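Local coordinates for protein nickel-dependent hydrogenase large subunit (Allochromatium vinosum, PDB 3MYR) that oxidises molecular hydrogen at a nickel-iron centre, passing electrons to an acceptor, and probably recycles the H2 released by nitrogenase, at residues 195-200 with 250-255; 107-112 with 254-259; 72-77 with 284-289. All blocks are in the same frame, centred on the assembly; numbering follows the deposited sequence.

Interaction 1 (195-200 with 250-255); sequences LAWQRD and RTFVDQ
Segments 195-200 and 250-255, on helices 181-201 and 236-265, approach most closely at W197 and F252, whose CA atoms are 7.8 Å apart and whose side chains both leave the backbone toward the other helix. The two rings form an offset stack. The five-membered ring of W197 and the phenyl ring of F252 have centroids 4.2 Å apart, with planes inclined by only 16°. Both side chains hold CG anti to the backbone N (chi1 168° for W197, -162° for F252), which carries each ring in between the helices. The overlap is displaced, and each ring therefore also covers the other residue's methylene. F252 CB sits 3.5 Å from the centroid of the W197 five-membered ring, while W197 CB is 4.1 Å from the F252 centroid, and both are CH-pi contacts over a face. V105 of helix 86-112 touches both side chains of this buried helix-helix packing, away from the metal site; R199, on helix 181-201, pairs with E30 of the small subunit. The indole NE1 is hydrogen-bonded to the carbonyl of S248, one turn before F252 on the partner helix. Stacking and CH-pi packing thus have a polar interhelix link beside them, which also helps fix the indole's rotation.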
loop_
_atom_site.group_PDB
_atom_site.type_symbol
_atom_site.label_atom_id
_atom_site.label_comp_id
_atom_site.label_asym_id
_atom_site.label_seq_id
_atom_site.Cartn_x
_atom_site.Cartn_y
_atom_site.Cartn_z
ATOM N N LEU B 195 6.320 -14.540 -3.261
ATOM C CA LEU B 195 6.558 -14.072 -1.905
ATOM C C LEU B 195 8.062 -14.021 -1.609
ATOM O O LEU B 195 8.493 -13.118 -0.915
ATOM C CB LEU B 195 5.904 -14.968 -0.821
ATOM C CG LEU B 195 4.412 -14.982 -0.792
ATOM C CD1 LEU B 195 3.964 -16.249 0.015
ATOM C CD2 LEU B 195 3.987 -13.645 -0.131
ATOM N N ALA B 196 8.850 -15.025 -2.036
ATOM C CA ALA B 196 10.310 -14.989 -1.783
ATOM C C ALA B 196 10.947 -13.825 -2.599
ATOM O O ALA B 196 11.827 -13.116 -2.128
ATOM C CB ALA B 196 10.962 -16.308 -2.172
ATOM N N TRP B 197 10.508 -13.663 -3.838
ATOM C CA TRP B 197 11.084 -12.621 -4.676
ATOM C C TRP B 197 10.775 -11.207 -4.109
ATOM O O TRP B 197 11.650 -10.305 -4.063
ATOM C CB TRP B 197 10.492 -12.755 -6.122
ATOM C CG TRP B 197 10.805 -11.561 -6.968
ATOM C CD1 TRP B 197 11.938 -11.349 -7.750
ATOM C CD2 TRP B 197 9.977 -10.388 -7.111
ATOM N NE1 TRP B 197 11.816 -10.112 -8.375
ATOM C CE2 TRP B 197 10.609 -9.540 -8.033
ATOM C CE3 TRP B 197 8.710 -10.025 -6.608
ATOM C CZ2 TRP B 197 10.084 -8.277 -8.364
ATOM C CZ3 TRP B 197 8.225 -8.753 -6.878
ATOM C CH2 TRP B 197 8.891 -7.914 -7.805
ATOM N N GLN B 198 9.553 -11.026 -3.603
ATOM C CA GLN B 198 9.170 -9.660 -3.170
ATOM C C GLN B 198 9.994 -9.174 -1.984
ATOM O O GLN B 198 10.344 -8.013 -1.914
ATOM C CB GLN B 198 7.667 -9.511 -2.940
ATOM C CG GLN B 198 7.031 -10.343 -1.825
ATOM C CD GLN B 198 7.303 -9.828 -0.430
ATOM O OE1 GLN B 198 7.508 -8.608 -0.181
ATOM N NE2 GLN B 198 7.331 -10.759 0.496
ATOM N N ARG B 199 10.347 -10.077 -1.070
ATOM C CA ARG B 199 11.013 -9.668 0.156
ATOM C C ARG B 199 12.486 -9.434 -0.140
ATOM O O ARG B 199 13.129 -8.578 0.485
ATOM C CB ARG B 199 10.849 -10.685 1.307
ATOM C CG ARG B 199 11.477 -12.107 1.067
ATOM C CD ARG B 199 11.206 -12.996 2.352
ATOM N NE ARG B 199 9.757 -13.075 2.624
ATOM C CZ ARG B 199 8.987 -14.113 2.259
ATOM N NH1 ARG B 199 7.677 -14.095 2.517
ATOM N NH2 ARG B 199 9.555 -15.227 1.766
ATOM N N ASP B 200 12.980 -10.082 -1.162
ATOM C CA ASP B 200 14.273 -9.664 -1.677
ATOM C C ASP B 200 14.301 -8.315 -2.382
ATOM O O ASP B 200 15.162 -7.460 -2.113
ATOM C CB ASP B 200 14.803 -10.724 -2.607
ATOM C CG ASP B 200 15.980 -11.415 -1.991
ATOM O OD1 ASP B 200 15.746 -12.064 -0.881
ATOM O OD2 ASP B 200 17.139 -11.054 -2.478
ATOM N N ARG B 250 13.920 -7.438 -13.211
ATOM C CA ARG B 250 13.705 -7.645 -14.628
ATOM C C ARG B 250 13.354 -9.112 -14.917
ATOM O O ARG B 250 12.429 -9.412 -15.694
ATOM C CB ARG B 250 14.944 -7.292 -15.475
ATOM C CG ARG B 250 14.629 -7.244 -16.986
ATOM C CD ARG B 250 15.659 -6.296 -17.677
ATOM N NE ARG B 250 15.229 -5.782 -18.997
ATOM C CZ ARG B 250 15.316 -6.475 -20.138
ATOM N NH1 ARG B 250 14.925 -5.945 -21.281
ATOM N NH2 ARG B 250 15.790 -7.707 -20.156
ATOM N N THR B 251 14.123 -10.023 -14.359
ATOM C CA THR B 251 13.943 -11.422 -14.664
ATOM C C THR B 251 12.564 -11.879 -14.200
ATOM O O THR B 251 11.899 -12.624 -14.907
ATOM C CB THR B 251 15.004 -12.267 -13.905
ATOM O OG1 THR B 251 16.255 -11.848 -14.392
ATOM C CG2 THR B 251 14.898 -13.800 -14.254
ATOM N N PHE B 252 12.135 -11.460 -13.009
ATOM C CA PHE B 252 10.845 -12.001 -12.467
ATOM C C PHE B 252 9.675 -11.469 -13.290
ATOM O O PHE B 252 8.741 -12.226 -13.647
ATOM C CB PHE B 252 10.666 -11.703 -10.988
ATOM C CG PHE B 252 9.633 -12.548 -10.308
ATOM C CD1 PHE B 252 8.287 -12.121 -10.232
ATOM C CD2 PHE B 252 9.965 -13.779 -9.785
ATOM C CE1 PHE B 252 7.299 -12.974 -9.615
ATOM C CE2 PHE B 252 8.977 -14.606 -9.167
ATOM C CZ PHE B 252 7.667 -14.150 -9.041
ATOM N N VAL B 253 9.772 -10.201 -13.702
ATOM C CA VAL B 253 8.699 -9.623 -14.555
ATOM C C VAL B 253 8.654 -10.307 -15.912
ATOM O O VAL B 253 7.577 -10.758 -16.358
ATOM C CB VAL B 253 8.876 -8.060 -14.732
ATOM C CG1 VAL B 253 7.894 -7.462 -15.777
ATOM C CG2 VAL B 253 8.704 -7.370 -13.382
ATOM N N ASP B 254 9.805 -10.415 -16.583
ATOM C CA ASP B 254 9.833 -10.982 -17.927
ATOM C C ASP B 254 9.401 -12.455 -17.936
ATOM O O ASP B 254 8.849 -12.905 -18.896
ATOM C CB ASP B 254 11.241 -10.984 -18.537
ATOM C CG ASP B 254 11.693 -9.642 -18.988
ATOM O OD1 ASP B 254 12.941 -9.488 -19.211
ATOM O OD2 ASP B 254 10.830 -8.742 -19.056
ATOM N N GLN B 255 9.848 -13.219 -16.957
ATOM C CA GLN B 255 9.771 -14.654 -17.047
ATOM C C GLN B 255 8.643 -15.218 -16.205
ATOM O O GLN B 255 8.311 -16.380 -16.382
ATOM C CB GLN B 255 11.097 -15.297 -16.525
ATOM C CG GLN B 255 12.285 -14.997 -17.493
ATOM C CD GLN B 255 13.534 -15.833 -17.206
ATOM O OE1 GLN B 255 13.681 -16.444 -16.160
ATOM N NE2 GLN B 255 14.435 -15.842 -18.139
#

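Interaction 2 (107-112 with 254-259)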
loop_
_atom_site.group_PDB
_atom_site.type_symbol
_atom_site.label_atom_id
_atom_site.label_comp_id
_atom_site.label_asym_id
_atom_site.label_seq_id
_atom_site.Cartn_x
_atom_site.Cartn_y
_atom_site.Cartn_z
ATOM N N HIS B 107 0.282 -7.545 -6.167
ATOM C CA HIS B 107 -1.160 -7.459 -6.415
ATOM C C HIS B 107 -1.622 -8.652 -7.259
ATOM O O HIS B 107 -2.605 -9.343 -6.945
ATOM C CB HIS B 107 -1.612 -6.194 -7.205
ATOM C CG HIS B 107 -3.069 -6.199 -7.476
ATOM N ND1 HIS B 107 -3.615 -6.496 -8.706
ATOM C CD2 HIS B 107 -4.113 -6.076 -6.621
ATOM C CE1 HIS B 107 -4.929 -6.467 -8.616
ATOM N NE2 HIS B 107 -5.257 -6.214 -7.358
ATOM N N PHE B 108 -0.924 -8.893 -8.343
ATOM C CA PHE B 108 -1.353 -9.948 -9.229
ATOM C C PHE B 108 -1.402 -11.339 -8.534
ATOM O O PHE B 108 -2.406 -12.036 -8.637
ATOM C CB PHE B 108 -0.530 -10.030 -10.498
ATOM C CG PHE B 108 -1.026 -11.146 -11.428
ATOM C CD1 PHE B 108 -0.366 -12.370 -11.496
ATOM C CD2 PHE B 108 -2.207 -10.967 -12.160
ATOM C CE1 PHE B 108 -0.869 -13.431 -12.349
ATOM C CE2 PHE B 108 -2.721 -11.959 -12.998
ATOM C CZ PHE B 108 -2.039 -13.214 -13.095
ATOM N N TYR B 109 -0.316 -11.765 -7.890
ATOM C CA TYR B 109 -0.304 -13.085 -7.269
ATOM C C TYR B 109 -1.110 -13.137 -5.993
ATOM O O TYR B 109 -1.968 -14.006 -5.855
ATOM C CB TYR B 109 1.111 -13.642 -7.062
ATOM C CG TYR B 109 1.733 -13.969 -8.374
ATOM C CD1 TYR B 109 1.345 -15.117 -9.076
ATOM C CD2 TYR B 109 2.553 -13.066 -9.001
ATOM C CE1 TYR B 109 1.899 -15.392 -10.321
ATOM C CE2 TYR B 109 3.092 -13.313 -10.254
ATOM C CZ TYR B 109 2.739 -14.473 -10.913
ATOM O OH TYR B 109 3.243 -14.738 -12.164
ATOM N N HIS B 110 -0.870 -12.212 -5.079
ATOM C CA HIS B 110 -1.323 -12.420 -3.710
ATOM C C HIS B 110 -2.690 -11.849 -3.456
ATOM O O HIS B 110 -3.420 -12.351 -2.588
ATOM C CB HIS B 110 -0.259 -11.864 -2.722
ATOM C CG HIS B 110 1.074 -12.499 -2.964
ATOM N ND1 HIS B 110 2.213 -11.777 -3.198
ATOM C CD2 HIS B 110 1.398 -13.802 -3.200
ATOM C CE1 HIS B 110 3.209 -12.604 -3.494
ATOM N NE2 HIS B 110 2.739 -13.842 -3.478
ATOM N N LEU B 111 -3.090 -10.876 -4.265
ATOM C CA LEU B 111 -4.441 -10.268 -4.141
ATOM C C LEU B 111 -5.425 -10.679 -5.250
ATOM O O LEU B 111 -6.573 -10.989 -4.951
ATOM C CB LEU B 111 -4.397 -8.730 -4.029
ATOM C CG LEU B 111 -3.394 -8.199 -2.950
ATOM C CD1 LEU B 111 -3.572 -6.664 -2.780
ATOM C CD2 LEU B 111 -3.534 -8.787 -1.644
ATOM N N HIS B 112 -4.979 -10.768 -6.497
ATOM C CA HIS B 112 -5.906 -10.920 -7.599
ATOM C C HIS B 112 -6.038 -12.405 -7.983
ATOM O O HIS B 112 -7.139 -12.891 -8.277
ATOM C CB HIS B 112 -5.374 -10.138 -8.855
ATOM C CG HIS B 112 -6.461 -9.699 -9.821
ATOM N ND1 HIS B 112 -7.798 -10.012 -9.665
ATOM C CD2 HIS B 112 -6.391 -8.952 -10.949
ATOM C CE1 HIS B 112 -8.516 -9.432 -10.629
ATOM N NE2 HIS B 112 -7.680 -8.755 -11.400
ATOM N N ASP B 254 9.805 -10.415 -16.583
ATOM C CA ASP B 254 9.833 -10.982 -17.927
ATOM C C ASP B 254 9.401 -12.455 -17.936
ATOM O O ASP B 254 8.849 -12.905 -18.896
ATOM C CB ASP B 254 11.241 -10.984 -18.537
ATOM C CG ASP B 254 11.693 -9.642 -18.988
ATOM O OD1 ASP B 254 12.941 -9.488 -19.211
ATOM O OD2 ASP B 254 10.830 -8.742 -19.056
ATOM N N GLN B 255 9.848 -13.219 -16.957
ATOM C CA GLN B 255 9.771 -14.654 -17.047
ATOM C C GLN B 255 8.643 -15.218 -16.205
ATOM O O GLN B 255 8.311 -16.380 -16.382
ATOM C CB GLN B 255 11.097 -15.297 -16.525
ATOM C CG GLN B 255 12.285 -14.997 -17.493
ATOM C CD GLN B 255 13.534 -15.833 -17.206
ATOM O OE1 GLN B 255 13.681 -16.444 -16.160
ATOM N NE2 GLN B 255 14.435 -15.842 -18.139
ATOM N N VAL B 256 8.179 -14.512 -15.178
ATOM C CA VAL B 256 7.123 -15.126 -14.368
ATOM C C VAL B 256 5.788 -14.328 -14.526
ATOM O O VAL B 256 4.797 -14.860 -15.002
ATOM C CB VAL B 256 7.521 -15.234 -12.860
ATOM C CG1 VAL B 256 6.450 -15.915 -12.027
ATOM C CG2 VAL B 256 8.915 -15.957 -12.688
ATOM N N TYR B 257 5.778 -13.068 -14.111
ATOM C CA TYR B 257 4.553 -12.281 -14.041
ATOM C C TYR B 257 3.907 -12.074 -15.461
ATOM O O TYR B 257 2.750 -12.363 -15.664
ATOM C CB TYR B 257 4.924 -10.934 -13.427
ATOM C CG TYR B 257 3.801 -9.899 -13.350
ATOM C CD1 TYR B 257 2.450 -10.282 -13.296
ATOM C CD2 TYR B 257 4.096 -8.527 -13.269
ATOM C CE1 TYR B 257 1.437 -9.321 -13.209
ATOM C CE2 TYR B 257 3.104 -7.563 -13.142
ATOM C CZ TYR B 257 1.775 -7.969 -13.120
ATOM O OH TYR B 257 0.785 -6.995 -13.020
ATOM N N VAL B 258 4.641 -11.506 -16.420
ATOM C CA VAL B 258 3.994 -11.209 -17.671
ATOM C C VAL B 258 3.514 -12.497 -18.401
ATOM O O VAL B 258 2.414 -12.501 -18.929
ATOM C CB VAL B 258 4.908 -10.356 -18.593
ATOM C CG1 VAL B 258 4.279 -10.172 -19.975
ATOM C CG2 VAL B 258 5.245 -9.041 -17.931
ATOM N N PRO B 259 4.365 -13.553 -18.525
ATOM C CA PRO B 259 3.841 -14.717 -19.263
ATOM C C PRO B 259 2.627 -15.401 -18.551
ATOM O O PRO B 259 1.701 -15.882 -19.239
ATOM C CB PRO B 259 5.054 -15.679 -19.327
ATOM C CG PRO B 259 6.271 -14.741 -19.209
ATOM C CD PRO B 259 5.794 -13.733 -18.162
#
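F108 and Y257 mark the closest backbone approach, 8.0 Å between CA atoms, where the short helical segments 107-112 and 254-259 run at 51° with their axes 11.2 Å apart. F108 leaves its backbone toward the partner helix, and its CB lies 3.4 Å from Y257 CE1. The rings of F108 and Y257 are 5.5 Å apart at their centroids with planes at 41°, so the pair is neither a stack nor edge-to-face. The CD1-CE1 side of Y257 meets CB, CG and CD1 of F108.

Y109 comes next. Its CG lies anti to the carbonyl carbon (chi1 -69°), and the long ring carries the hydroxyl across to the second helix. There Y109 OH lies 3.4 Å from V256 CG1 and also 3.4 Å from Y257 CA, which approaches the ring at its edge. V256 O is 3.2 Å from Y109 OH, but the angle is too poor for a bond. F108 CD1 lies over the centre of one Y109 face, while Y109 CD2 lies at the edge of the F108 ring, in its plane. The wider pi-type turn 107-112, in which both residues lie, closes helix 86-112, and H107 O accepts from both H112 N and L111 N. The Y109 hydroxyl is hydrogen-bonded to D260 OD2 of helix 236-265, so a polar bond accompanies the buried apolar packing between the helices.

Interaction 3 (72-77 with 284-289); sequences SVRAVE and YGDLPT
The guanidinium of R74 engages D286 wholly at its edge: D286 CG lies in the guanidinium plane, and neither face takes part in the contact between the two segments. The carboxylate is not coplanar with it, the two planes being 57° apart. The salt bridge is end-on, with R74 NH1 and NH2 both facing the acid. R74 NH2 donates to D286 OD2 at 3.0 Å, using the syn lone pair of that oxygen. R74 NH1 reaches D286 OD1 at 3.1 Å in the straighter bond, with an N-H...O angle of 158°, although it arrives from above the carboxylate plane, 38° out of it. A weak bond from R74 NH1 to D286 OD2, 3.0 Å long, adds to the grip.

The arginine chain is fully extended from CG to NE, and this spans the wide separation of the backbones, 11.5 Å between the CA atoms of R74 and D286. It ties helix 67-80, which follows the cysteine pair C61 and C64 of the Ni-Fe site and begins with the pocket residues V67 and H68, to strand 281-288. That strand pairs antiparallel with 300-305, and D286 itself is backbone-bonded to F300. The D286 side chain lies about 10 Å from the Ni-Fe centre, so the ion pair is near the metal site without lining it.

Both partners are also held from other directions. The backbone N of L287 donates to D286 OD2 from the anti side in a short, bent bond of 2.6 Å, so this oxygen accepts on both its syn and anti sides. Strand 476-485 adds further bonds: R74 NH1 also bonds to the carbonyl of I482, and D286 OD1 accepts from the backbone N of E484. In this buried setting the several donors around the acid would be expected to favour its ionised form.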
loop_
_atom_site.group_PDB
_atom_site.type_symbol
_atom_site.label_atom_id
_atom_site.label_comp_id
_atom_site.label_asym_id
_atom_site.label_seq_id
_atom_site.Cartn_x
_atom_site.Cartn_y
_atom_site.Cartn_z
ATOM N N SER B 72 4.252 14.217 -1.234
ATOM C CA SER B 72 4.387 15.218 -0.199
ATOM C C SER B 72 5.602 16.104 -0.375
ATOM O O SER B 72 5.485 17.329 -0.343
ATOM C CB SER B 72 4.411 14.590 1.206
ATOM O OG SER B 72 4.398 15.614 2.169
ATOM N N VAL B 73 6.782 15.528 -0.602
ATOM C CA VAL B 73 8.012 16.392 -0.670
ATOM C C VAL B 73 7.896 17.164 -1.996
ATOM O O VAL B 73 8.350 18.311 -2.088
ATOM C CB VAL B 73 9.356 15.577 -0.618
ATOM C CG1 VAL B 73 9.558 14.917 0.786
ATOM C CG2 VAL B 73 9.356 14.502 -1.686
ATOM N N ARG B 74 7.322 16.557 -3.029
ATOM C CA ARG B 74 7.100 17.299 -4.302
ATOM C C ARG B 74 6.125 18.488 -4.112
ATOM O O ARG B 74 6.276 19.520 -4.783
ATOM C CB ARG B 74 6.506 16.403 -5.384
ATOM C CG ARG B 74 7.533 15.497 -6.059
ATOM C CD ARG B 74 6.890 14.575 -7.094
ATOM N NE ARG B 74 7.887 13.704 -7.751
ATOM C CZ ARG B 74 7.587 12.757 -8.638
ATOM N NH1 ARG B 74 6.326 12.544 -8.957
ATOM N NH2 ARG B 74 8.544 11.983 -9.176
ATOM N N ALA B 75 5.138 18.337 -3.204
ATOM C CA ALA B 75 4.166 19.419 -2.972
ATOM C C ALA B 75 4.886 20.577 -2.335
ATOM O O ALA B 75 4.680 21.757 -2.734
ATOM C CB ALA B 75 2.986 18.931 -2.011
ATOM N N VAL B 76 5.702 20.263 -1.322
ATOM C CA VAL B 76 6.534 21.280 -0.675
ATOM C C VAL B 76 7.564 21.952 -1.632
ATOM O O VAL B 76 7.675 23.192 -1.667
ATOM C CB VAL B 76 7.224 20.805 0.621
ATOM C CG1 VAL B 76 7.939 22.033 1.283
ATOM C CG2 VAL B 76 6.156 20.199 1.621
ATOM N N GLU B 77 8.257 21.130 -2.425
ATOM C CA GLU B 77 9.162 21.620 -3.434
ATOM C C GLU B 77 8.406 22.503 -4.460
ATOM O O GLU B 77 8.907 23.558 -4.851
ATOM C CB GLU B 77 9.823 20.427 -4.124
ATOM C CG GLU B 77 10.889 19.732 -3.192
ATOM C CD GLU B 77 11.076 18.245 -3.453
ATOM O OE1 GLU B 77 10.593 17.729 -4.521
ATOM O OE2 GLU B 77 11.767 17.618 -2.595
ATOM N N TYR B 284 -1.773 12.335 -14.320
ATOM C CA TYR B 284 -0.938 13.502 -14.092
ATOM C C TYR B 284 0.435 13.325 -14.726
ATOM O O TYR B 284 1.159 14.330 -14.902
ATOM C CB TYR B 284 -0.792 13.784 -12.605
ATOM C CG TYR B 284 -2.074 13.964 -11.822
ATOM C CD1 TYR B 284 -3.254 14.428 -12.445
ATOM C CD2 TYR B 284 -2.079 13.783 -10.408
ATOM C CE1 TYR B 284 -4.436 14.649 -11.682
ATOM C CE2 TYR B 284 -3.300 13.996 -9.615
ATOM C CZ TYR B 284 -4.463 14.373 -10.288
ATOM O OH TYR B 284 -5.614 14.549 -9.531
ATOM N N GLY B 285 0.830 12.075 -15.012
ATOM C CA GLY B 285 2.159 11.817 -15.573
ATOM C C GLY B 285 3.249 11.776 -14.487
ATOM O O GLY B 285 3.019 12.175 -13.328
ATOM N N ASP B 286 4.424 11.237 -14.826
ATOM C CA ASP B 286 5.502 11.082 -13.848
ATOM C C ASP B 286 6.791 10.615 -14.525
ATOM O O ASP B 286 6.768 10.247 -15.695
ATOM C CB ASP B 286 5.110 10.048 -12.786
ATOM C CG ASP B 286 5.766 10.337 -11.424
ATOM O OD1 ASP B 286 5.163 10.007 -10.390
ATOM O OD2 ASP B 286 6.922 10.840 -11.392
ATOM N N LEU B 287 7.877 10.599 -13.760
ATOM C CA LEU B 287 9.130 9.958 -14.124
ATOM C C LEU B 287 9.907 10.757 -15.175
ATOM O O LEU B 287 10.060 10.333 -16.337
ATOM C CB LEU B 287 8.980 8.493 -14.497
ATOM C CG LEU B 287 8.410 7.656 -13.312
ATOM C CD1 LEU B 287 7.898 6.318 -13.900
ATOM C CD2 LEU B 287 9.479 7.401 -12.201
ATOM N N PRO B 288 10.442 11.908 -14.742
ATOM C CA PRO B 288 11.205 12.781 -15.677
ATOM C C PRO B 288 12.600 12.196 -15.991
ATOM O O PRO B 288 13.162 11.529 -15.143
ATOM C CB PRO B 288 11.337 14.095 -14.883
ATOM C CG PRO B 288 11.354 13.618 -13.408
ATOM C CD PRO B 288 10.271 12.522 -13.401
ATOM N N THR B 289 13.139 12.436 -17.190
ATOM C CA THR B 289 14.465 11.987 -17.594
ATOM C C THR B 289 15.585 12.771 -16.883
ATOM O O THR B 289 16.695 12.250 -16.690
ATOM C CB THR B 289 14.712 12.173 -19.137
ATOM O OG1 THR B 289 14.443 13.530 -19.464
ATOM C CG2 THR B 289 13.813 11.268 -19.986
#

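Interactions 1 and 2 are neighbours on helix 236-265, with centres 9 Å apart, and share D254 and Q255. Helical bonding joins them directly: V253 O to V258 N (3.0 Å) and F252 O to Y257 N (3.1 Å) are probable hydrogen bonds. Their other helices also touch, L195 CG packing 3.4 Å from H110 NE2. Interaction 3 stands apart, its centre 27 Å from interaction 1 and 28 Å from interaction 2, with no atomic touch; it and interaction 2 lie on opposite sides of the chain's centre. Relative to the Ni-Fe centre, the side chain of D286 is about 10 Å away and that of Y257 about 13 Å, so neither residue lines the pocket.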